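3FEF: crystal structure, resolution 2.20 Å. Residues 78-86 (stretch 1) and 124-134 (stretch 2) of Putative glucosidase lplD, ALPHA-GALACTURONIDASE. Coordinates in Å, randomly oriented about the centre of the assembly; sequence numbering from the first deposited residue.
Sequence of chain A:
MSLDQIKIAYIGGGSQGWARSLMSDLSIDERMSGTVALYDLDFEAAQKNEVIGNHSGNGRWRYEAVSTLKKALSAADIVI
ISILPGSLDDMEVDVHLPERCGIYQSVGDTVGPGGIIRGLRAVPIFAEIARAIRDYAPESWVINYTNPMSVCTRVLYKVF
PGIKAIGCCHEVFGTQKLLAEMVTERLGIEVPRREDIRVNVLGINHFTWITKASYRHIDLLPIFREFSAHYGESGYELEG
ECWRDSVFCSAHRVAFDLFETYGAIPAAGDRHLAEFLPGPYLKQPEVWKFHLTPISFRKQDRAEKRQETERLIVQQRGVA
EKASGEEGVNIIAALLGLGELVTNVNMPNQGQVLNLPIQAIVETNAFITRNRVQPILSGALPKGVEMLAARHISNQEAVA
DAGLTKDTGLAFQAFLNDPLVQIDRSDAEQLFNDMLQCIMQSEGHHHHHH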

# COMPACT_ATOMS: atom_id res chain seq x y z
N ILE A 78 21.72 -13.94 -22.31
CA ILE A 78 20.99 -12.73 -22.61
C ILE A 78 19.99 -13.08 -23.70
O ILE A 78 20.31 -13.87 -24.59
CB ILE A 78 21.94 -11.63 -23.13
CG1 ILE A 78 23.02 -11.32 -22.08
CG2 ILE A 78 21.17 -10.40 -23.53
CD1 ILE A 78 22.50 -10.71 -20.78
N VAL A 79 18.79 -12.51 -23.60
CA VAL A 79 17.76 -12.63 -24.65
C VAL A 79 17.32 -11.24 -25.08
O VAL A 79 16.84 -10.43 -24.27
CB VAL A 79 16.51 -13.46 -24.20
CG1 VAL A 79 15.54 -13.64 -25.34
CG2 VAL A 79 16.94 -14.83 -23.69
N ILE A 80 17.53 -10.94 -26.35
CA ILE A 80 17.12 -9.67 -26.91
C ILE A 80 15.92 -9.93 -27.79
O ILE A 80 15.89 -10.90 -28.56
CB ILE A 80 18.25 -9.09 -27.77
CG1 ILE A 80 19.50 -8.88 -26.90
CG2 ILE A 80 17.79 -7.81 -28.48
CD1 ILE A 80 20.68 -8.49 -27.71
N ILE A 81 14.91 -9.06 -27.68
CA ILE A 81 13.71 -9.19 -28.47
C ILE A 81 13.45 -7.91 -29.24
O ILE A 81 13.26 -6.83 -28.66
CB ILE A 81 12.46 -9.49 -27.62
CG1 ILE A 81 12.74 -10.62 -26.64
CG2 ILE A 81 11.25 -9.79 -28.53
CD1 ILE A 81 11.64 -10.80 -25.56
N SER A 82 13.42 -8.06 -30.56
CA SER A 82 13.13 -6.97 -31.44
C SER A 82 12.37 -7.48 -32.65
O SER A 82 12.97 -7.72 -33.70
CB SER A 82 14.43 -6.34 -31.89
OG SER A 82 14.21 -5.59 -33.04
N ILE A 83 11.07 -7.67 -32.50
CA ILE A 83 10.24 -8.19 -33.58
C ILE A 83 9.17 -7.19 -33.96
O ILE A 83 8.91 -6.22 -33.25
CB ILE A 83 9.51 -9.47 -33.19
CG1 ILE A 83 8.61 -9.21 -31.99
CG2 ILE A 83 10.50 -10.62 -32.93
CD1 ILE A 83 7.84 -10.42 -31.58
N LEU A 84 8.54 -7.46 -35.10
CA LEU A 84 7.38 -6.70 -35.54
C LEU A 84 6.17 -7.59 -35.31
O LEU A 84 6.10 -8.70 -35.84
CB LEU A 84 7.51 -6.36 -37.03
CG LEU A 84 6.25 -5.73 -37.64
CD1 LEU A 84 6.02 -4.31 -37.11
CD2 LEU A 84 6.33 -5.75 -39.17
N PRO A 85 5.23 -7.13 -34.47
CA PRO A 85 3.97 -7.83 -34.22
C PRO A 85 3.01 -7.67 -35.38
O PRO A 85 2.25 -6.70 -35.43
CB PRO A 85 3.40 -7.11 -32.99
CG PRO A 85 4.52 -6.23 -32.46
CD PRO A 85 5.41 -5.94 -33.62
N GLY A 86 3.04 -8.60 -36.32
CA GLY A 86 2.21 -8.52 -37.53
C GLY A 86 3.00 -7.97 -38.70
O GLY A 86 4.18 -7.64 -38.55
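Stretch 2 124-134: PIFAEIARAIR

Stretch 2 is helical from Pro-124 to Arg-134. The helix begins earlier in the chain and continues beyond the stretch, and it is kinked at Pro-124, whose N makes no bond to the turn before. From Glu-128 to Arg-134 each backbone N donates a hydrogen bond to the O four residues back. The hydrogen bond from Ala-130 N to Phe-126 O is the shortest of these, at 2.7 Å.

The helix packs on strand 78-81 and on the loop that follows it. It runs nearly antiparallel to the strand, with 171° between the two N-to-C directions. The axes come within 11.6 Å. The register follows from this direction: as stretch 1 advances, its partners step back along the helix. Val-79 lies across from Ile-133, with CA to CA at 8.3 Å. Ile-81 lies across from Ile-129, with CA to CA at 9.1 Å. Pro-85 lies across from Ile-125, with CA to CA at 7.5 Å.

Ile-81 has the largest covered area. Its CB points toward the helix, and chi1 is m and chi2 t. Ile-81 CG2 meets Phe-126 CE1 at 3.8 Å, and Ile-81 CD1 meets Ile-129 CG2 at 3.8 Å.

Ile-83 comes next. It is already in the loop, but its CB still points toward the helix. With chi1 p and chi2 t, its CD1 is the meeting point for three helix side chains. Ile-83 CD1 is 3.5 Å from Ile-125 CG2, 3.8 Å from Phe-126 CE2 and 4.2 Å from Ile-129 CD1.

Phe-126 is the most covered residue of the helix. Its CB points sideways, but the end of the side chain comes nearer to stretch 1. The ring reaches both Ile-81 and Ile-83 and meets each obliquely.

Two looser contacts extend the interface. Val-79 CG1 is 4.3 Å from Ile-133 CD1. Pro-85 CA is 4.1 Å from Ile-125 CD1, so Ile-125 touches both Ile-83 and Pro-85.

The side chains alternate along stretch 1. Val-79, Ile-81 and Ile-83 point toward the helix. Ile-78 and Ile-80 are out of its reach, and Ser-82 and Leu-84 point away. On the helix, Ile-125, Ile-129 and Ile-133 recur every four residues, about one turn apart, and so form a row facing stretch 1. Glu-128, Arg-131 and Arg-134 are exposed and take no part. No hydrogen bond joins the stretches. The contact is apolar and buries 346 Å², both sides summed.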

# COMPACT_ATOMS: atom_id res chain seq x y z
N PRO A 124 -0.27 -12.42 -27.62
CA PRO A 124 0.00 -13.87 -27.65
C PRO A 124 1.39 -14.22 -28.19
O PRO A 124 1.92 -15.28 -27.89
CB PRO A 124 -1.13 -14.45 -28.52
CG PRO A 124 -1.68 -13.27 -29.30
CD PRO A 124 -1.38 -12.01 -28.50
N ILE A 125 2.00 -13.31 -28.95
CA ILE A 125 3.39 -13.51 -29.36
C ILE A 125 4.33 -13.48 -28.15
O ILE A 125 5.26 -14.28 -28.04
CB ILE A 125 3.82 -12.47 -30.41
CG1 ILE A 125 2.95 -12.59 -31.66
CG2 ILE A 125 5.29 -12.66 -30.78
CD1 ILE A 125 3.34 -11.63 -32.78
N PHE A 126 4.09 -12.56 -27.22
CA PHE A 126 4.99 -12.44 -26.08
C PHE A 126 4.69 -13.46 -24.98
O PHE A 126 5.60 -13.87 -24.24
CB PHE A 126 5.03 -10.99 -25.56
CG PHE A 126 5.94 -10.10 -26.35
CD1 PHE A 126 7.19 -9.74 -25.84
CD2 PHE A 126 5.57 -9.65 -27.61
CE1 PHE A 126 8.06 -8.93 -26.59
CE2 PHE A 126 6.43 -8.83 -28.37
CZ PHE A 126 7.67 -8.47 -27.86
N ALA A 127 3.43 -13.88 -24.88
CA ALA A 127 3.08 -14.98 -23.99
C ALA A 127 3.88 -16.21 -24.39
O ALA A 127 4.42 -16.92 -23.54
CB ALA A 127 1.58 -15.28 -24.06
N GLU A 128 3.96 -16.46 -25.70
CA GLU A 128 4.71 -17.60 -26.22
C GLU A 128 6.23 -17.45 -25.99
O GLU A 128 6.91 -18.40 -25.61
CB GLU A 128 4.43 -17.83 -27.73
CG GLU A 128 5.28 -18.97 -28.32
CD GLU A 128 4.86 -19.41 -29.73
OE1 GLU A 128 4.49 -18.55 -30.57
OE2 GLU A 128 4.93 -20.63 -30.00
N ILE A 129 6.75 -16.25 -26.21
CA ILE A 129 8.15 -15.98 -25.91
C ILE A 129 8.42 -16.16 -24.42
O ILE A 129 9.38 -16.82 -24.02
CB ILE A 129 8.55 -14.58 -26.37
CG1 ILE A 129 8.66 -14.56 -27.91
CG2 ILE A 129 9.85 -14.17 -25.73
CD1 ILE A 129 8.71 -13.12 -28.52
N ALA A 130 7.54 -15.63 -23.58
CA ALA A 130 7.74 -15.76 -22.14
C ALA A 130 7.74 -17.21 -21.66
O ALA A 130 8.47 -17.56 -20.72
CB ALA A 130 6.68 -14.93 -21.35
N ARG A 131 6.91 -18.06 -22.27
CA ARG A 131 6.84 -19.46 -21.86
C ARG A 131 8.09 -20.18 -22.31
O ARG A 131 8.58 -21.08 -21.62
CB ARG A 131 5.56 -20.14 -22.39
CG ARG A 131 4.29 -19.75 -21.62
CD ARG A 131 3.08 -20.61 -22.00
NE ARG A 131 2.65 -20.28 -23.35
CZ ARG A 131 1.70 -19.39 -23.64
NH1 ARG A 131 1.06 -18.75 -22.66
NH2 ARG A 131 1.40 -19.15 -24.91
N ALA A 132 8.65 -19.76 -23.44
CA ALA A 132 9.88 -20.37 -23.97
C ALA A 132 11.09 -20.00 -23.13
O ALA A 132 11.92 -20.85 -22.79
CB ALA A 132 10.09 -19.95 -25.43
N ILE A 133 11.21 -18.71 -22.81
CA ILE A 133 12.24 -18.25 -21.89
C ILE A 133 12.11 -18.98 -20.56
O ILE A 133 13.10 -19.45 -20.00
CB ILE A 133 12.12 -16.74 -21.68
CG1 ILE A 133 12.46 -16.02 -22.98
CG2 ILE A 133 13.03 -16.28 -20.54
CD1 ILE A 133 12.06 -14.58 -22.99
N ARG A 134 10.90 -19.08 -20.04
CA ARG A 134 10.68 -19.86 -18.81
C ARG A 134 11.17 -21.30 -18.96
O ARG A 134 11.77 -21.86 -18.05
CB ARG A 134 9.20 -19.92 -18.45
CG ARG A 134 8.94 -20.63 -17.11
CD ARG A 134 7.46 -20.71 -16.83
NE ARG A 134 6.81 -21.54 -17.83
CZ ARG A 134 5.50 -21.56 -18.06
NH1 ARG A 134 4.69 -20.76 -17.37
NH2 ARG A 134 5.00 -22.37 -18.98